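Local coordinates for 6-phospho-beta-glucosidase BglT (Thermotoga maritima, PDB 1UP7), which hydrolyses cellobiose 6'-phosphate to glucose 6-phosphate and glucose, using NAD(+) and a manganese ion, at residues F79-D92 with S113-V126. Sequence-based numbering, arbitrary orientation.
Sequences FQFRPGGLKGREND and SAALRAFPIVEEYV. With NAD (nicotinamide-adenine-dinucleotide), chain I; G6P (6-O-phosphono-alpha-D-glucopyranose), chain J.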
ATOM      1  N   PHE A  79       4.376  -2.127  33.209  1.00 17.60           N
ATOM      2  CA  PHE A  79       5.733  -1.571  33.214  1.00 17.40           C
ATOM      3  C   PHE A  79       5.670  -0.125  33.645  1.00 17.85           C
ATOM      4  O   PHE A  79       5.109   0.720  32.932  1.00 18.19           O
ATOM      5  CB  PHE A  79       6.374  -1.612  31.818  1.00 17.05           C
ATOM      6  CG  PHE A  79       6.893  -2.948  31.421  1.00 15.96           C
ATOM      7  CD1 PHE A  79       6.696  -4.078  32.239  1.00 13.30           C
ATOM      8  CD2 PHE A  79       7.562  -3.097  30.212  1.00 14.85           C
ATOM      9  CE1 PHE A  79       7.162  -5.332  31.850  1.00 13.77           C
ATOM     10  CE2 PHE A  79       8.063  -4.353  29.815  1.00 13.66           C
ATOM     11  CZ  PHE A  79       7.859  -5.468  30.642  1.00 14.08           C
ATOM     12  N   GLN A  80       6.296   0.172  34.773  1.00 17.85           N
ATOM     13  CA  GLN A  80       6.221   1.499  35.368  1.00 17.95           C
ATOM     14  C   GLN A  80       7.559   1.820  36.071  1.00 17.86           C
ATOM     15  O   GLN A  80       7.645   2.629  36.997  1.00 18.15           O
ATOM     16  CB  GLN A  80       4.977   1.516  36.263  1.00 17.99           C
ATOM     17  CG  GLN A  80       5.163   1.979  37.618  1.00 20.34           C
ATOM     18  CD  GLN A  80       4.002   1.680  38.544  1.00 18.96           C
ATOM     19  OE1 GLN A  80       2.863   1.601  38.127  1.00 21.25           O
ATOM     20  NE2 GLN A  80       4.296   1.604  39.830  1.00 16.67           N
ATOM     21  N   PHE A  81       8.610   1.185  35.587  1.00 17.46           N
ATOM     22  CA  PHE A  81       9.980   1.391  36.080  1.00 17.35           C
ATOM     23  C   PHE A  81      10.754   2.406  35.235  1.00 17.25           C
ATOM     24  O   PHE A  81      10.483   2.590  34.065  1.00 17.56           O
ATOM     25  CB  PHE A  81      10.756   0.054  36.127  1.00 16.31           C
ATOM     26  CG  PHE A  81      10.797  -0.672  34.820  1.00 15.27           C
ATOM     27  CD1 PHE A  81       9.758  -1.523  34.450  1.00 12.45           C
ATOM     28  CD2 PHE A  81      11.876  -0.493  33.940  1.00 15.30           C
ATOM     29  CE1 PHE A  81       9.797  -2.202  33.227  1.00 13.54           C
ATOM     30  CE2 PHE A  81      11.917  -1.159  32.715  1.00 13.68           C
ATOM     31  CZ  PHE A  81      10.866  -2.005  32.354  1.00 14.25           C
ATOM     32  N   ARG A  82      11.717   3.064  35.844  1.00 17.34           N
ATOM     33  CA  ARG A  82      12.560   4.001  35.130  1.00 17.23           C
ATOM     34  C   ARG A  82      13.963   3.417  35.007  1.00 17.20           C
ATOM     35  O   ARG A  82      14.699   3.400  35.982  1.00 17.36           O
ATOM     36  CB  ARG A  82      12.610   5.328  35.883  1.00 17.07           C
ATOM     37  CG  ARG A  82      13.306   6.478  35.150  1.00 17.14           C
ATOM     38  CD  ARG A  82      13.445   7.733  36.011  1.00 16.95           C
ATOM     39  NE  ARG A  82      12.152   8.302  36.364  1.00 18.00           N
ATOM     40  CZ  ARG A  82      11.421   9.062  35.547  1.00 18.70           C
ATOM     41  NH1 ARG A  82      11.866   9.363  34.316  1.00 18.82           N
ATOM     42  NH2 ARG A  82      10.257   9.522  35.959  1.00 15.79           N
ATOM     43  N   PRO A  83      14.342   2.936  33.828  1.00 16.78           N
ATOM     44  CA  PRO A  83      15.709   2.452  33.623  1.00 17.19           C
ATOM     45  C   PRO A  83      16.724   3.557  33.945  1.00 17.86           C
ATOM     46  O   PRO A  83      16.608   4.676  33.438  1.00 18.44           O
ATOM     47  CB  PRO A  83      15.738   2.058  32.135  1.00 17.29           C
ATOM     48  CG  PRO A  83      14.253   1.856  31.750  1.00 16.41           C
ATOM     49  CD  PRO A  83      13.519   2.822  32.616  1.00 16.12           C
ATOM     50  N   GLY A  84      17.669   3.247  34.826  1.00 17.82           N
ATOM     51  CA  GLY A  84      18.697   4.178  35.246  1.00 17.73           C
ATOM     52  C   GLY A  84      18.312   5.161  36.323  1.00 18.00           C
ATOM     53  O   GLY A  84      19.160   5.941  36.739  1.00 18.19           O
ATOM     54  N   GLY A  85      17.048   5.157  36.761  1.00 17.88           N
ATOM     55  CA  GLY A  85      16.587   6.084  37.775  1.00 17.74           C
ATOM     56  C   GLY A  85      16.587   7.547  37.362  1.00 18.75           C
ATOM     57  O   GLY A  85      16.815   7.910  36.188  1.00 18.78           O
ATOM     58  N   LEU A  86      16.343   8.399  38.347  1.00 19.32           N
ATOM     59  CA  LEU A  86      16.330   9.838  38.139  1.00 20.04           C
ATOM     60  C   LEU A  86      17.704  10.376  37.809  1.00 20.02           C
ATOM     61  O   LEU A  86      17.828  11.442  37.220  1.00 20.59           O
ATOM     62  CB  LEU A  86      15.701  10.558  39.341  1.00 19.96           C
ATOM     63  CG  LEU A  86      14.172  10.328  39.491  1.00 19.76           C
ATOM     64  CD1 LEU A  86      13.734  10.868  40.880  1.00 19.31           C
ATOM     65  CD2 LEU A  86      13.363  10.968  38.314  1.00 18.15           C
ATOM     66  N   LYS A  87      18.745   9.629  38.150  1.00 19.79           N
ATOM     67  CA  LYS A  87      20.068  10.071  37.734  1.00 19.92           C
ATOM     68  C   LYS A  87      20.337   9.823  36.255  1.00 19.47           C
ATOM     69  O   LYS A  87      21.029  10.602  35.628  1.00 19.61           O
ATOM     70  CB  LYS A  87      21.169   9.622  38.703  1.00 20.73           C
ATOM     71  CG  LYS A  87      21.581   8.206  38.634  1.00 23.12           C
ATOM     72  N   GLY A  88      19.713   8.788  35.684  1.00 19.42           N
ATOM     73  CA  GLY A  88      19.656   8.623  34.237  1.00 18.94           C
ATOM     74  C   GLY A  88      18.915   9.764  33.558  1.00 18.75           C
ATOM     75  O   GLY A  88      19.384  10.276  32.551  1.00 18.81           O
ATOM     76  N   ARG A  89      17.787  10.173  34.141  1.00 18.94           N
ATOM     77  CA  ARG A  89      16.975  11.280  33.641  1.00 19.17           C
ATOM     78  C   ARG A  89      17.801  12.583  33.675  1.00 18.96           C
ATOM     79  O   ARG A  89      17.776  13.368  32.717  1.00 18.97           O
ATOM     80  CB  ARG A  89      15.706  11.364  34.489  1.00 18.84           C
ATOM     81  CG  ARG A  89      14.615  12.208  33.886  1.00 20.28           C
ATOM     82  CD  ARG A  89      13.525  12.520  34.859  1.00 19.24           C
ATOM     83  NE  ARG A  89      12.718  13.637  34.417  1.00 21.11           N
ATOM     84  CZ  ARG A  89      11.472  13.851  34.820  1.00 22.59           C
ATOM     85  NH1 ARG A  89      10.900  13.016  35.700  1.00 21.65           N
ATOM     86  NH2 ARG A  89      10.802  14.900  34.362  1.00 20.54           N
ATOM     87  N   GLU A  90      18.556  12.775  34.761  1.00 18.75           N
ATOM     88  CA  GLU A  90      19.394  13.965  34.941  1.00 18.99           C
ATOM     89  C   GLU A  90      20.422  14.092  33.809  1.00 18.65           C
ATOM     90  O   GLU A  90      20.588  15.168  33.216  1.00 18.53           O
ATOM     91  CB  GLU A  90      20.100  13.914  36.299  1.00 19.34           C
ATOM     92  CG  GLU A  90      20.603  15.265  36.755  1.00 20.67           C
ATOM     93  CD  GLU A  90      21.430  15.222  38.031  1.00 25.06           C
ATOM     94  OE1 GLU A  90      21.239  14.277  38.850  1.00 27.20           O
ATOM     95  OE2 GLU A  90      22.277  16.157  38.237  1.00 25.65           O
ATOM     96  N   ASN A  91      21.098  12.981  33.511  1.00 18.26           N
ATOM     97  CA  ASN A  91      22.011  12.904  32.372  1.00 18.39           C
ATOM     98  C   ASN A  91      21.286  13.156  31.059  1.00 18.27           C
ATOM     99  O   ASN A  91      21.795  13.907  30.223  1.00 18.48           O
ATOM    100  CB  ASN A  91      22.724  11.531  32.301  1.00 18.51           C
ATOM    101  CG  ASN A  91      23.674  11.266  33.487  1.00 18.15           C
ATOM    102  OD1 ASN A  91      24.242  12.174  34.049  1.00 15.30           O
ATOM    103  ND2 ASN A  91      23.839   9.991  33.846  1.00 16.35           N
ATOM    104  N   ASP A  92      20.110  12.539  30.900  1.00 17.73           N
ATOM    105  CA  ASP A  92      19.277  12.732  29.722  1.00 18.37           C
ATOM    106  C   ASP A  92      18.985  14.205  29.408  1.00 18.25           C
ATOM    107  O   ASP A  92      19.125  14.605  28.259  1.00 18.06           O
ATOM    108  CB  ASP A  92      17.947  11.959  29.867  1.00 18.64           C
ATOM    109  CG  ASP A  92      18.118  10.435  29.810  1.00 19.71           C
ATOM    110  OD1 ASP A  92      19.164   9.937  29.329  1.00 19.77           O
ATOM    111  OD2 ASP A  92      17.226   9.655  30.226  1.00 17.97           O
ATOM    112  N   SER A 113      18.717   8.593  24.676  1.00 17.57           N
ATOM    113  CA  SER A 113      19.526   7.900  25.665  1.00 17.65           C
ATOM    114  C   SER A 113      18.631   7.117  26.613  1.00 17.53           C
ATOM    115  O   SER A 113      18.973   6.012  27.004  1.00 17.40           O
ATOM    116  CB  SER A 113      20.455   8.860  26.436  1.00 18.27           C
ATOM    117  OG  SER A 113      19.766  10.046  26.795  1.00 19.32           O
ATOM    118  N   ALA A 114      17.469   7.669  26.953  1.00 17.88           N
ATOM    119  CA  ALA A 114      16.465   6.930  27.698  1.00 17.48           C
ATOM    120  C   ALA A 114      16.050   5.626  26.979  1.00 17.91           C
ATOM    121  O   ALA A 114      15.906   4.580  27.626  1.00 18.10           O
ATOM    122  CB  ALA A 114      15.255   7.825  28.035  1.00 15.71           C
ATOM    123  N   ALA A 115      15.884   5.664  25.657  1.00 17.91           N
ATOM    124  CA  ALA A 115      15.463   4.461  24.934  1.00 18.66           C
ATOM    125  C   ALA A 115      16.565   3.400  25.005  1.00 19.10           C
ATOM    126  O   ALA A 115      16.298   2.188  25.204  1.00 19.52           O
ATOM    127  CB  ALA A 115      15.100   4.770  23.449  1.00 17.70           C
ATOM    128  N   LEU A 116      17.801   3.839  24.805  1.00 19.06           N
ATOM    129  CA  LEU A 116      18.932   2.901  24.839  1.00 19.37           C
ATOM    130  C   LEU A 116      19.062   2.211  26.184  1.00 19.59           C
ATOM    131  O   LEU A 116      19.479   1.058  26.230  1.00 20.13           O
ATOM    132  CB  LEU A 116      20.272   3.586  24.524  1.00 18.20           C
ATOM    133  CG  LEU A 116      20.505   4.046  23.085  1.00 18.55           C
ATOM    134  CD1 LEU A 116      21.861   4.739  23.004  1.00 18.42           C
ATOM    135  CD2 LEU A 116      20.368   2.895  22.053  1.00 16.82           C
ATOM    136  N   ARG A 117      18.760   2.919  27.276  1.00 19.47           N
ATOM    137  CA  ARG A 117      18.759   2.300  28.600  1.00 19.08           C
ATOM    138  C   ARG A 117      17.585   1.342  28.744  1.00 19.65           C
ATOM    139  O   ARG A 117      17.708   0.317  29.425  1.00 20.14           O
ATOM    140  CB  ARG A 117      18.675   3.344  29.714  1.00 18.83           C
ATOM    141  CG  ARG A 117      19.997   3.917  30.200  1.00 18.15           C
ATOM    142  CD  ARG A 117      19.984   4.566  31.615  1.00 16.89           C
ATOM    143  NE  ARG A 117      18.804   5.395  31.786  1.00 18.06           N
ATOM    144  CZ  ARG A 117      18.669   6.600  31.241  1.00 18.21           C
ATOM    145  NH1 ARG A 117      19.683   7.119  30.539  1.00 14.44           N
ATOM    146  NH2 ARG A 117      17.533   7.286  31.417  1.00 15.97           N
ATOM    147  N   ALA A 118      16.446   1.669  28.131  1.00 18.95           N
ATOM    148  CA  ALA A 118      15.248   0.864  28.292  1.00 18.68           C
ATOM    149  C   ALA A 118      15.323  -0.464  27.534  1.00 18.44           C
ATOM    150  O   ALA A 118      14.939  -1.473  28.068  1.00 18.30           O
ATOM    151  CB  ALA A 118      14.000   1.657  27.872  1.00 18.68           C
ATOM    152  N   PHE A 119      15.811  -0.440  26.296  1.00 17.94           N
ATOM    153  CA  PHE A 119      15.717  -1.591  25.394  1.00 18.14           C
ATOM    154  C   PHE A 119      16.216  -2.929  25.989  1.00 18.09           C
ATOM    155  O   PHE A 119      15.506  -3.934  25.907  1.00 18.40           O
ATOM    156  CB  PHE A 119      16.388  -1.301  24.002  1.00 18.26           C
ATOM    157  CG  PHE A 119      15.679  -0.235  23.159  1.00 18.36           C
ATOM    158  CD1 PHE A 119      14.332   0.096  23.388  1.00 16.06           C
ATOM    159  CD2 PHE A 119      16.360   0.409  22.123  1.00 16.69           C
ATOM    160  CE1 PHE A 119      13.674   1.066  22.606  1.00 17.79           C
ATOM    161  CE2 PHE A 119      15.719   1.378  21.325  1.00 17.46           C
ATOM    162  CZ  PHE A 119      14.379   1.716  21.575  1.00 19.40           C
ATOM    163  N   PRO A 120      17.421  -2.973  26.578  1.00 18.18           N
ATOM    164  CA  PRO A 120      17.916  -4.243  27.168  1.00 18.07           C
ATOM    165  C   PRO A 120      17.030  -4.776  28.309  1.00 18.26           C
ATOM    166  O   PRO A 120      16.812  -5.985  28.409  1.00 18.17           O
ATOM    167  CB  PRO A 120      19.314  -3.889  27.702  1.00 17.53           C
ATOM    168  CG  PRO A 120      19.685  -2.586  27.019  1.00 17.36           C
ATOM    169  CD  PRO A 120      18.407  -1.874  26.730  1.00 16.81           C
ATOM    170  N   ILE A 121      16.526  -3.881  29.143  1.00 18.09           N
ATOM    171  CA  ILE A 121      15.653  -4.273  30.234  1.00 17.85           C
ATOM    172  C   ILE A 121      14.313  -4.762  29.703  1.00 18.01           C
ATOM    173  O   ILE A 121      13.857  -5.828  30.147  1.00 17.68           O
ATOM    174  CB  ILE A 121      15.529  -3.128  31.276  1.00 18.05           C
ATOM    175  CG1 ILE A 121      16.876  -2.889  31.976  1.00 17.83           C
ATOM    176  CG2 ILE A 121      14.508  -3.459  32.343  1.00 18.50           C
ATOM    177  CD1 ILE A 121      17.035  -1.428  32.579  1.00 16.35           C
ATOM    178  N   VAL A 122      13.706  -4.054  28.730  1.00 18.04           N
ATOM    179  CA  VAL A 122      12.443  -4.545  28.196  1.00 18.82           C
ATOM    180  C   VAL A 122      12.610  -5.859  27.406  1.00 19.56           C
ATOM    181  O   VAL A 122      11.726  -6.725  27.460  1.00 19.76           O
ATOM    182  CB  VAL A 122      11.549  -3.476  27.459  1.00 19.45           C
ATOM    183  CG1 VAL A 122      11.751  -2.059  28.003  1.00 17.39           C
ATOM    184  CG2 VAL A 122      11.692  -3.551  26.005  1.00 19.79           C
ATOM    185  N   GLU A 123      13.761  -6.028  26.740  1.00 19.58           N
ATOM    186  CA  GLU A 123      14.045  -7.238  25.998  1.00 20.49           C
ATOM    187  C   GLU A 123      13.997  -8.439  26.923  1.00 20.18           C
ATOM    188  O   GLU A 123      13.331  -9.443  26.635  1.00 20.14           O
ATOM    189  CB  GLU A 123      15.425  -7.165  25.321  1.00 21.22           C
ATOM    190  CG  GLU A 123      15.320  -7.328  23.828  1.00 24.86           C
ATOM    191  CD  GLU A 123      16.635  -7.237  23.101  1.00 29.52           C
ATOM    192  OE1 GLU A 123      17.521  -6.472  23.548  1.00 28.39           O
ATOM    193  OE2 GLU A 123      16.760  -7.959  22.067  1.00 32.91           O
ATOM    194  N   GLU A 124      14.680  -8.313  28.055  1.00 19.68           N
ATOM    195  CA  GLU A 124      14.747  -9.376  29.052  1.00 19.58           C
ATOM    196  C   GLU A 124      13.367  -9.641  29.657  1.00 18.74           C
ATOM    197  O   GLU A 124      12.925 -10.802  29.745  1.00 18.55           O
ATOM    198  CB  GLU A 124      15.778  -8.997  30.138  1.00 19.88           C
ATOM    199  CG  GLU A 124      16.346 -10.182  30.925  1.00 26.39           C
ATOM    200  CD  GLU A 124      16.804  -9.781  32.345  1.00 33.30           C
ATOM    201  OE1 GLU A 124      18.007  -9.371  32.534  1.00 35.19           O
ATOM    202  OE2 GLU A 124      15.959  -9.868  33.281  1.00 34.63           O
ATOM    203  N   TYR A 125      12.679  -8.565  30.034  1.00 18.09           N
ATOM    204  CA  TYR A 125      11.369  -8.656  30.657  1.00 17.66           C
ATOM    205  C   TYR A 125      10.292  -9.246  29.725  1.00 18.04           C
ATOM    206  O   TYR A 125       9.548 -10.137  30.155  1.00 18.25           O
ATOM    207  CB  TYR A 125      10.956  -7.279  31.223  1.00 17.47           C
ATOM    208  CG  TYR A 125      11.669  -6.841  32.512  1.00 15.41           C
ATOM    209  CD1 TYR A 125      12.520  -7.723  33.231  1.00 14.50           C
ATOM    210  CD2 TYR A 125      11.462  -5.554  33.025  1.00 14.94           C
ATOM    211  CE1 TYR A 125      13.138  -7.332  34.431  1.00 11.72           C
ATOM    212  CE2 TYR A 125      12.062  -5.140  34.219  1.00 13.22           C
ATOM    213  CZ  TYR A 125      12.910  -6.027  34.909  1.00 14.80           C
ATOM    214  OH  TYR A 125      13.486  -5.587  36.069  1.00 12.21           O
ATOM    215  N   VAL A 126      10.218  -8.785  28.469  1.00 18.09           N
ATOM    216  CA  VAL A 126       9.245  -9.308  27.514  1.00 17.94           C
ATOM    217  C   VAL A 126       9.553 -10.787  27.247  1.00 18.81           C
ATOM    218  O   VAL A 126       8.644 -11.614  27.161  1.00 18.85           O
ATOM    219  CB  VAL A 126       9.245  -8.488  26.190  1.00 18.07           C
ATOM    220  CG1 VAL A 126       8.562  -9.267  25.064  1.00 15.22           C
ATOM    221  CG2 VAL A 126       8.638  -7.062  26.427  1.00 15.63           C
TER
HETATM  222  PA  NAD I1416      10.827   6.346  39.294  1.00 39.58           P
HETATM  223  O1A NAD I1416      12.208   6.867  39.257  1.00 39.58           O
HETATM  224  O2A NAD I1416      10.089   6.510  40.640  1.00 42.49           O
HETATM  225  O5B NAD I1416      10.977   4.778  38.914  1.00 36.88           O
HETATM  226  C5B NAD I1416       9.973   3.871  39.289  1.00 31.06           C
HETATM  227  C4B NAD I1416      10.589   2.655  39.969  1.00 27.54           C
HETATM  228  O4B NAD I1416      11.267   1.839  39.017  1.00 29.02           O
HETATM  229  C3B NAD I1416      11.603   2.969  41.063  1.00 26.05           C
HETATM  230  O3B NAD I1416      11.091   2.466  42.288  1.00 21.96           O
HETATM  231  C2B NAD I1416      12.871   2.222  40.644  1.00 25.76           C
HETATM  232  O2B NAD I1416      13.531   1.627  41.741  1.00 23.91           O
HETATM  233  C1B NAD I1416      12.285   1.147  39.747  1.00 26.16           C
HETATM  234  N9A NAD I1416      13.216   0.551  38.794  1.00 26.81           N
HETATM  235  C8A NAD I1416      14.280   1.119  38.118  1.00 24.99           C
HETATM  236  N7A NAD I1416      14.793   0.153  37.325  1.00 27.63           N
HETATM  237  C5A NAD I1416      14.068  -0.976  37.433  1.00 25.50           C
HETATM  238  C6A NAD I1416      14.163  -2.241  36.868  1.00 27.10           C
HETATM  239  N6A NAD I1416      15.117  -2.548  35.995  1.00 24.93           N
HETATM  240  N1A NAD I1416      13.241  -3.215  37.231  1.00 26.83           N
HETATM  241  C2A NAD I1416      12.250  -2.935  38.157  1.00 25.65           C
HETATM  242  N3A NAD I1416      12.186  -1.688  38.731  1.00 25.38           N
HETATM  243  C4A NAD I1416      13.079  -0.737  38.373  1.00 26.29           C
HETATM  244  O3  NAD I1416      10.043   7.109  38.115  1.00 39.74           O
HETATM  245  PN  NAD I1416       8.466   7.324  37.933  1.00 36.98           P
HETATM  246  O1N NAD I1416       8.320   8.802  37.920  1.00 41.41           O
HETATM  247  O2N NAD I1416       7.657   6.522  38.825  1.00 39.33           O
HETATM  248  O5D NAD I1416       8.157   6.726  36.482  1.00 39.15           O
HETATM  249  C5D NAD I1416       8.608   5.466  36.018  1.00 36.12           C
HETATM  250  C4D NAD I1416       8.503   5.461  34.485  1.00 37.30           C
HETATM  251  O4D NAD I1416       7.166   5.645  34.021  1.00 36.78           O
HETATM  252  C3D NAD I1416       9.310   6.585  33.852  1.00 35.07           C
HETATM  253  O3D NAD I1416       9.909   6.026  32.722  1.00 35.30           O
HETATM  254  C2D NAD I1416       8.275   7.635  33.458  1.00 35.83           C
HETATM  255  O2D NAD I1416       8.627   8.438  32.344  1.00 33.84           O
HETATM  256  C1D NAD I1416       7.008   6.838  33.247  1.00 37.91           C
HETATM  257  N1N NAD I1416       5.873   7.513  33.884  1.00 43.50           N
HETATM  258  C2N NAD I1416       5.142   6.731  34.749  1.00 44.47           C
HETATM  259  C3N NAD I1416       4.050   7.229  35.416  1.00 47.55           C
HETATM  260  C7N NAD I1416       3.306   6.318  36.366  1.00 50.35           C
HETATM  261  O7N NAD I1416       1.894   6.244  36.403  1.00 51.89           O
HETATM  262  N7N NAD I1416       4.030   5.546  37.191  1.00 52.29           N
HETATM  263  C4N NAD I1416       3.707   8.563  35.185  1.00 49.80           C
HETATM  264  C5N NAD I1416       4.438   9.379  34.298  1.00 47.38           C
HETATM  265  C6N NAD I1416       5.540   8.830  33.642  1.00 46.00           C
HETATM  266  C1  G6P J1417       3.429  14.296  31.363  1.00 60.29           C
HETATM  267  C2  G6P J1417       3.812  13.241  30.287  1.00 59.37           C
HETATM  268  C3  G6P J1417       4.503  12.052  30.952  1.00 59.26           C
HETATM  269  C4  G6P J1417       5.767  12.577  31.615  1.00 58.48           C
HETATM  270  C5  G6P J1417       5.354  13.573  32.716  1.00 58.06           C
HETATM  271  C6  G6P J1417       6.585  14.168  33.385  1.00 55.32           C
HETATM  272  O1  G6P J1417       2.822  15.491  30.837  1.00 60.16           O
HETATM  273  O2  G6P J1417       2.696  12.755  29.542  1.00 58.61           O
HETATM  274  O3  G6P J1417       4.785  10.986  30.038  1.00 59.68           O
HETATM  275  O4  G6P J1417       6.572  11.498  32.093  1.00 56.62           O
HETATM  276  O5  G6P J1417       4.565  14.666  32.178  1.00 59.56           O
HETATM  277  O6  G6P J1417       6.330  14.473  34.747  1.00 52.15           O
HETATM  278  P   G6P J1417       7.531  14.525  35.818  1.00 48.03           P
HETATM  279  O1P G6P J1417       6.874  14.672  37.171  1.00 50.36           O
HETATM  280  O2P G6P J1417       8.503  15.682  35.641  1.00 47.42           O
HETATM  281  O3P G6P J1417       8.264  13.217  35.724  1.00 46.24           O
HETATM  282  O   HOH W   1      14.955   6.151  32.055  1.00 35.22           O
HETATM  283  O   HOH W   2      20.736  12.691  26.525  1.00 41.34           O
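Phe79, at the end of strand 76-79, brings its ring against helix 109-131: CZ lies 3.6 Å from Tyr125 CB, and CE2 rests more loosely against Val122 CB and Val126 CG2. Phe81 sits next along. Its chi1 of 56° sets CG between the backbone N and the carbonyl carbon and turns the ring so that the edge of Tyr125 lies over one face, an offset edge-to-face pair with planes at 84°, while CE2 touches Ile121 CG2 at 3.5 Å. A tyrosine suits that place because its hydroxyl passes beyond Phe81 and donates to adenine N1A of NAD, 2.7 Å from Tyr125 OH. This is the dinucleotide-binding Rossmann domain of a family 4 glycosidase, and the loop after the strand carries the cofactor: Arg82 turns from helix 109-131 to the NAD diphosphate, its NH1 salt-bridged to Glu105. Pro83, compact and apolar, lays CG on Ala118 CA and CB against Ile121 CD1, while its carbonyl O takes a nearly straight bond from Arg117 NE (2.8 Å) that arrives above the carbonyl plane. A water also joins Pro83 O to Arg117 NH2. Gly84 and Gly88 suit their places because a CB on either would collide with the Arg117 guanidinium, one face of which lies on Gly88 CA. Farther along helix 85-94, Arg89 leaves this contact and gives NH1 and NH2 to two phosphate oxygens of glucose 6-phosphate. Asp92 forms a salt bridge with Arg117, gripped end-on, NH2 to OD2 at 2.7 Å and NH1 to OD1 at 3.1 Å, carboxylate and guanidinium planes 24° apart; a lysine here, with one nitrogen where three now lie in one plane, would probably leave at least one of Asp92 OD1, Asp92 OD2 and Pro83 O without its Arg117 donor. From the opposite face of the carboxylate, Ser113 OG donates to Asp92 OD1 over 2.6 Å, and a second water links this hydroxyl to Asp92 O.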